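Local coordinates for protein ribonucleoside-diphosphate reductase subunit beta (Streptococcus sanguinis, PDB 4N83) that forms the small, dimanganese-binding subunit of a class Ib ribonucleotide reductase, which probably provides deoxyribonucleotides for DNA synthesis, at residues W123-I137 / L228-Y240. Residues are numbered along the deposited sequence; the frame is centred on the assembly and turned at random.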
loop_
_atom_site.group_PDB
_atom_site.type_symbol
_atom_site.label_atom_id
_atom_site.label_comp_id
_atom_site.label_asym_id
_atom_site.label_seq_id
_atom_site.Cartn_x
_atom_site.Cartn_y
_atom_site.Cartn_z
ATOM N N TRP A 123 2.930 -28.176 1.281
ATOM C CA TRP A 123 4.199 -28.445 1.968
ATOM C C TRP A 123 4.743 -27.220 2.710
ATOM O O TRP A 123 5.279 -27.350 3.814
ATOM C CB TRP A 123 5.244 -28.960 0.971
ATOM C CG TRP A 123 6.611 -29.138 1.559
ATOM C CD1 TRP A 123 7.040 -30.170 2.342
ATOM C CD2 TRP A 123 7.731 -28.257 1.408
ATOM N NE1 TRP A 123 8.357 -29.985 2.689
ATOM C CE2 TRP A 123 8.805 -28.818 2.130
ATOM C CE3 TRP A 123 7.928 -27.045 0.734
ATOM C CZ2 TRP A 123 10.061 -28.212 2.193
ATOM C CZ3 TRP A 123 9.176 -26.441 0.802
ATOM C CH2 TRP A 123 10.227 -27.026 1.526
ATOM N N THR A 124 4.606 -26.042 2.103
ATOM C CA THR A 124 5.122 -24.802 2.691
ATOM C C THR A 124 4.352 -24.410 3.952
ATOM O O THR A 124 4.918 -23.816 4.871
ATOM C CB THR A 124 5.066 -23.625 1.695
ATOM O OG1 THR A 124 3.717 -23.424 1.257
ATOM C CG2 THR A 124 5.956 -23.890 0.490
ATOM N N ASN A 125 3.063 -24.748 3.984
ATOM C CA ASN A 125 2.214 -24.480 5.146
ATOM C C ASN A 125 2.388 -25.499 6.280
ATOM O O ASN A 125 1.903 -25.275 7.391
ATOM C CB ASN A 125 0.741 -24.421 4.724
ATOM C CG ASN A 125 0.451 -23.286 3.754
ATOM O OD1 ASN A 125 1.114 -22.247 3.775
ATOM N ND2 ASN A 125 -0.548 -23.478 2.899
ATOM N N THR A 126 3.071 -26.610 5.997
ATOM C CA THR A 126 3.327 -27.655 6.996
ATOM C C THR A 126 4.827 -27.933 7.171
ATOM O O THR A 126 5.220 -29.023 7.590
ATOM C CB THR A 126 2.615 -28.969 6.614
ATOM O OG1 THR A 126 3.116 -29.443 5.358
ATOM C CG2 THR A 126 1.108 -28.759 6.513
ATOM N N ASN A 127 5.656 -26.940 6.858
ATOM C CA ASN A 127 7.105 -27.067 6.981
ATOM C C ASN A 127 7.534 -26.869 8.441
ATOM O O ASN A 127 7.055 -25.945 9.096
ATOM C CB ASN A 127 7.786 -26.031 6.080
ATOM C CG ASN A 127 9.269 -26.305 5.869
ATOM O OD1 ASN A 127 10.021 -26.501 6.822
ATOM N ND2 ASN A 127 9.699 -26.294 4.613
ATOM N N PRO A 128 8.421 -27.742 8.962
ATOM C CA PRO A 128 8.970 -27.535 10.311
ATOM C C PRO A 128 9.827 -26.272 10.461
ATOM O O PRO A 128 9.779 -25.619 11.504
ATOM C CB PRO A 128 9.839 -28.780 10.539
ATOM C CG PRO A 128 9.310 -29.805 9.602
ATOM C CD PRO A 128 8.821 -29.048 8.404
ATOM N N TYR A 129 10.601 -25.940 9.428
ATOM C CA TYR A 129 11.526 -24.806 9.479
ATOM C C TYR A 129 10.818 -23.473 9.249
ATOM O O TYR A 129 10.945 -22.554 10.057
ATOM C CB TYR A 129 12.639 -24.972 8.442
ATOM C CG TYR A 129 13.431 -26.251 8.586
ATOM C CD1 TYR A 129 14.408 -26.380 9.570
ATOM C CD2 TYR A 129 13.209 -27.332 7.737
ATOM C CE1 TYR A 129 15.138 -27.550 9.706
ATOM C CE2 TYR A 129 13.933 -28.506 7.864
ATOM C CZ TYR A 129 14.896 -28.609 8.849
ATOM O OH TYR A 129 15.618 -29.773 8.979
ATOM N N LEU A 130 10.078 -23.380 8.146
ATOM C CA LEU A 130 9.433 -22.127 7.732
ATOM C C LEU A 130 8.404 -21.629 8.747
ATOM O O LEU A 130 8.346 -20.434 9.040
ATOM C CB LEU A 130 8.756 -22.291 6.366
ATOM C CG LEU A 130 9.642 -22.661 5.171
ATOM C CD1 LEU A 130 8.784 -23.073 3.984
ATOM C CD2 LEU A 130 10.564 -21.511 4.798
ATOM N N GLN A 131 7.592 -22.547 9.269
ATOM C CA GLN A 131 6.572 -22.209 10.266
ATOM C C GLN A 131 7.193 -21.705 11.566
ATOM O O GLN A 131 6.679 -20.770 12.179
ATOM C CB GLN A 131 5.674 -23.417 10.561
ATOM C CG GLN A 131 4.767 -23.819 9.406
ATOM C CD GLN A 131 3.687 -22.790 9.119
ATOM O OE1 GLN A 131 3.150 -22.166 10.035
ATOM N NE2 GLN A 131 3.360 -22.611 7.844
ATOM N N LYS A 132 8.294 -22.328 11.980
ATOM C CA LYS A 132 9.024 -21.894 13.172
ATOM C C LYS A 132 9.772 -20.593 12.876
ATOM O O LYS A 132 9.837 -19.701 13.723
ATOM C CB LYS A 132 9.993 -22.991 13.640
ATOM C CG LYS A 132 10.253 -23.015 15.141
ATOM C CD LYS A 132 11.363 -22.061 15.556
ATOM C CE LYS A 132 11.619 -22.121 17.053
ATOM N NZ LYS A 132 10.513 -21.516 17.847
ATOM N N LYS A 133 10.321 -20.490 11.666
ATOM C CA LYS A 133 11.017 -19.281 11.216
ATOM C C LYS A 133 10.083 -18.072 11.197
ATOM O O LYS A 133 10.455 -16.989 11.650
ATOM C CB LYS A 133 11.620 -19.509 9.824
ATOM C CG LYS A 133 12.450 -18.352 9.290
ATOM C CD LYS A 133 13.355 -18.789 8.143
ATOM C CE LYS A 133 12.560 -19.264 6.936
ATOM N NZ LYS A 133 13.427 -19.513 5.751
ATOM N N ALA A 134 8.873 -18.265 10.677
ATOM C CA ALA A 134 7.857 -17.210 10.653
ATOM C C ALA A 134 7.319 -16.896 12.054
ATOM O O ALA A 134 6.940 -15.756 12.333
ATOM C CB ALA A 134 6.716 -17.597 9.725
ATOM N N GLU A 135 7.285 -17.906 12.924
ATOM C CA GLU A 135 6.799 -17.742 14.300
ATOM C C GLU A 135 7.714 -16.832 15.119
ATOM O O GLU A 135 7.234 -16.016 15.906
ATOM C CB GLU A 135 6.675 -19.103 14.995
ATOM C CG GLU A 135 5.911 -19.069 16.313
ATOM C CD GLU A 135 6.093 -20.330 17.141
ATOM O OE1 GLU A 135 6.487 -21.373 16.579
ATOM O OE2 GLU A 135 5.836 -20.276 18.362
ATOM N N ILE A 136 9.025 -16.980 14.937
ATOM C CA ILE A 136 10.004 -16.137 15.626
ATOM C C ILE A 136 9.867 -14.678 15.186
ATOM O O ILE A 136 9.965 -13.766 16.007
ATOM C CB ILE A 136 11.453 -16.621 15.376
ATOM C CG1 ILE A 136 11.676 -17.993 16.021
ATOM C CG2 ILE A 136 12.464 -15.622 15.933
ATOM C CD1 ILE A 136 12.902 -18.722 15.511
ATOM N N ILE A 137 9.628 -14.468 13.894
ATOM C CA ILE A 137 9.555 -13.122 13.325
ATOM C C ILE A 137 8.233 -12.423 13.660
ATOM O O ILE A 137 8.238 -11.258 14.053
ATOM C CB ILE A 137 9.768 -13.147 11.791
ATOM C CG1 ILE A 137 11.164 -13.687 11.442
ATOM C CG2 ILE A 137 9.577 -11.761 11.188
ATOM C CD1 ILE A 137 12.321 -12.801 11.865
ATOM N N LEU A 228 18.484 -17.484 13.898
ATOM C CA LEU A 228 17.924 -17.509 12.543
ATOM C C LEU A 228 18.892 -18.142 11.546
ATOM O O LEU A 228 18.465 -18.792 10.595
ATOM C CB LEU A 228 17.560 -16.095 12.079
ATOM C CG LEU A 228 16.362 -15.448 12.780
ATOM C CD1 LEU A 228 16.328 -13.952 12.507
ATOM C CD2 LEU A 228 15.058 -16.103 12.348
ATOM N N TYR A 229 20.190 -17.940 11.769
ATOM C CA TYR A 229 21.231 -18.540 10.933
ATOM C C TYR A 229 21.301 -20.058 11.119
ATOM O O TYR A 229 21.442 -20.799 10.144
ATOM C CB TYR A 229 22.592 -17.905 11.243
ATOM C CG TYR A 229 23.761 -18.551 10.529
ATOM C CD1 TYR A 229 23.874 -18.494 9.142
ATOM C CD2 TYR A 229 24.761 -19.210 11.242
ATOM C CE1 TYR A 229 24.944 -19.082 8.485
ATOM C CE2 TYR A 229 25.834 -19.800 10.595
ATOM C CZ TYR A 229 25.921 -19.734 9.218
ATOM O OH TYR A 229 26.985 -20.319 8.577
ATOM N N GLU A 230 21.199 -20.510 12.368
ATOM C CA GLU A 230 21.263 -21.938 12.685
ATOM C C GLU A 230 20.055 -22.688 12.116
ATOM O O GLU A 230 20.202 -23.780 11.566
ATOM C CB GLU A 230 21.358 -22.150 14.200
ATOM C CG GLU A 230 21.828 -23.539 14.606
ATOM C CD GLU A 230 22.185 -23.637 16.078
ATOM O OE1 GLU A 230 21.597 -22.894 16.893
ATOM O OE2 GLU A 230 23.054 -24.464 16.424
ATOM N N ASN A 231 18.871 -22.093 12.246
ATOM C CA ASN A 231 17.652 -22.649 11.646
ATOM C C ASN A 231 17.674 -22.619 10.115
ATOM O O ASN A 231 17.090 -23.491 9.470
ATOM C CB ASN A 231 16.402 -21.921 12.161
ATOM C CG ASN A 231 15.840 -22.548 13.425
ATOM O OD1 ASN A 231 15.390 -23.694 13.411
ATOM N ND2 ASN A 231 15.856 -21.797 14.523
ATOM N N GLU A 232 18.344 -21.619 9.543
ATOM C CA GLU A 232 18.464 -21.502 8.087
ATOM C C GLU A 232 19.394 -22.578 7.528
ATOM O O GLU A 232 19.180 -23.072 6.421
ATOM C CB GLU A 232 18.969 -20.112 7.684
ATOM C CG GLU A 232 18.602 -19.701 6.263
ATOM C CD GLU A 232 17.116 -19.422 6.086
ATOM O OE1 GLU A 232 16.463 -18.973 7.054
ATOM O OE2 GLU A 232 16.600 -19.646 4.971
ATOM N N GLU A 233 20.423 -22.932 8.296
ATOM C CA GLU A 233 21.316 -24.036 7.934
ATOM C C GLU A 233 20.580 -25.382 7.919
ATOM O O GLU A 233 20.977 -26.302 7.202
ATOM C CB GLU A 233 22.522 -24.091 8.881
ATOM C CG GLU A 233 23.556 -23.002 8.625
ATOM C CD GLU A 233 24.653 -22.962 9.674
ATOM O OE1 GLU A 233 24.332 -22.904 10.880
ATOM O OE2 GLU A 233 25.843 -22.974 9.292
ATOM N N GLY A 234 19.515 -25.490 8.713
ATOM C CA GLY A 234 18.634 -26.657 8.681
ATOM C C GLY A 234 17.752 -26.678 7.444
ATOM O O GLY A 234 17.562 -27.728 6.829
ATOM N N TYR A 235 17.213 -25.514 7.084
ATOM C CA TYR A 235 16.375 -25.368 5.889
ATOM C C TYR A 235 17.198 -25.483 4.603
ATOM O O TYR A 235 16.710 -25.993 3.593
ATOM C CB TYR A 235 15.631 -24.025 5.925
ATOM C CG TYR A 235 14.699 -23.788 4.752
ATOM C CD1 TYR A 235 13.455 -24.411 4.687
ATOM C CD2 TYR A 235 15.058 -22.933 3.713
ATOM C CE1 TYR A 235 12.601 -24.195 3.617
ATOM C CE2 TYR A 235 14.210 -22.709 2.641
ATOM C CZ TYR A 235 12.983 -23.342 2.597
ATOM O OH TYR A 235 12.137 -23.122 1.532
ATOM N N THR A 236 18.439 -25.004 4.645
ATOM C CA THR A 236 19.353 -25.106 3.505
ATOM C C THR A 236 19.686 -26.570 3.219
ATOM O O THR A 236 19.577 -27.025 2.080
ATOM C CB THR A 236 20.660 -24.325 3.758
ATOM O OG1 THR A 236 20.356 -22.962 4.079
ATOM C CG2 THR A 236 21.565 -24.358 2.533
ATOM N N GLU A 237 20.084 -27.298 4.261
ATOM C CA GLU A 237 20.381 -28.729 4.145
ATOM C C GLU A 237 19.134 -29.555 3.811
ATOM O O GLU A 237 19.238 -30.621 3.204
ATOM C CB GLU A 237 21.036 -29.248 5.431
ATOM C CG GLU A 237 22.463 -28.754 5.629
ATOM C CD GLU A 237 23.051 -29.140 6.973
ATOM O OE1 GLU A 237 22.871 -30.302 7.397
ATOM O OE2 GLU A 237 23.711 -28.284 7.600
ATOM N N SER A 238 17.961 -29.055 4.200
ATOM C CA SER A 238 16.688 -29.704 3.875
ATOM C C SER A 238 16.350 -29.648 2.380
ATOM O O SER A 238 15.567 -30.465 1.893
ATOM C CB SER A 238 15.548 -29.076 4.686
ATOM O OG SER A 238 14.294 -29.639 4.341
ATOM N N LEU A 239 16.935 -28.688 1.662
ATOM C CA LEU A 239 16.668 -28.503 0.234
ATOM C C LEU A 239 17.859 -28.862 -0.658
ATOM O O LEU A 239 17.724 -29.658 -1.587
ATOM C CB LEU A 239 16.269 -27.050 -0.040
ATOM C CG LEU A 239 14.932 -26.555 0.515
ATOM C CD1 LEU A 239 14.728 -25.094 0.138
ATOM C CD2 LEU A 239 13.776 -27.408 0.014
ATOM N N TYR A 240 19.018 -28.276 -0.365
ATOM C CA TYR A 240 20.148 -28.247 -1.309
ATOM C C TYR A 240 21.136 -29.426 -1.238
ATOM O O TYR A 240 22.134 -29.429 -1.961
ATOM C CB TYR A 240 20.921 -26.930 -1.138
ATOM C CG TYR A 240 20.143 -25.697 -1.552
ATOM C CD1 TYR A 240 19.419 -24.956 -0.620
ATOM C CD2 TYR A 240 20.136 -25.269 -2.877
ATOM C CE1 TYR A 240 18.710 -23.827 -0.997
ATOM C CE2 TYR A 240 19.429 -24.141 -3.264
ATOM C CZ TYR A 240 18.718 -23.423 -2.321
ATOM O OH TYR A 240 18.016 -22.303 -2.701
#
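Tyr129, in the first turn of helix 128-143, enters helix 211-240 as a knob into a hole formed by Asn231, Gly234, Tyr235 and Ser238. One face of its ring lies over the backbone of Gly234 and Tyr235; CZ is 3.5 Å from Gly234 O. Without a side chain at Gly234 the ring can rest directly on the helix, and Tyr129 and Tyr235 approach to 6.1 Å between CA atoms. In Tyr235, CG anti to the backbone N (chi1 -178°) swings the ring alongside segment 123-137, its edge at Asn127 ND2. Asn127 also N-caps helix 128-143, OD1 accepting from Tyr129 N at 2.7 Å. Leu130 CD2 packs 3.6 Å from Tyr235 CE1, and Lys133 NZ stands over one ring face in a cation-pi contact. Lys133 NZ also makes a salt bridge to Glu232, with weak hydrogen bonds to OE1 and OE2, each at 3.3 Å; Glu232 OE2 is also hydrogen-bonded to Ser163 OG. Trp123 CH2 lies 3.9 Å from Leu239 CD2 and also meets Tyr235 CE1. These near-antiparallel helices, their short segments at 157°, belong to the all-helical, ferritin-like fold of the small subunit, with the manganese site on the Ile137 side. That end is loosely packed yet buried: Ile137 CD1 meets Leu228 CD1 at 4.2 Å, and helix 148-160 covers both residues. On the partly exposed side, Tyr129 CE2 reaches Ser238 CB, while Ile136 only grazes Asn231.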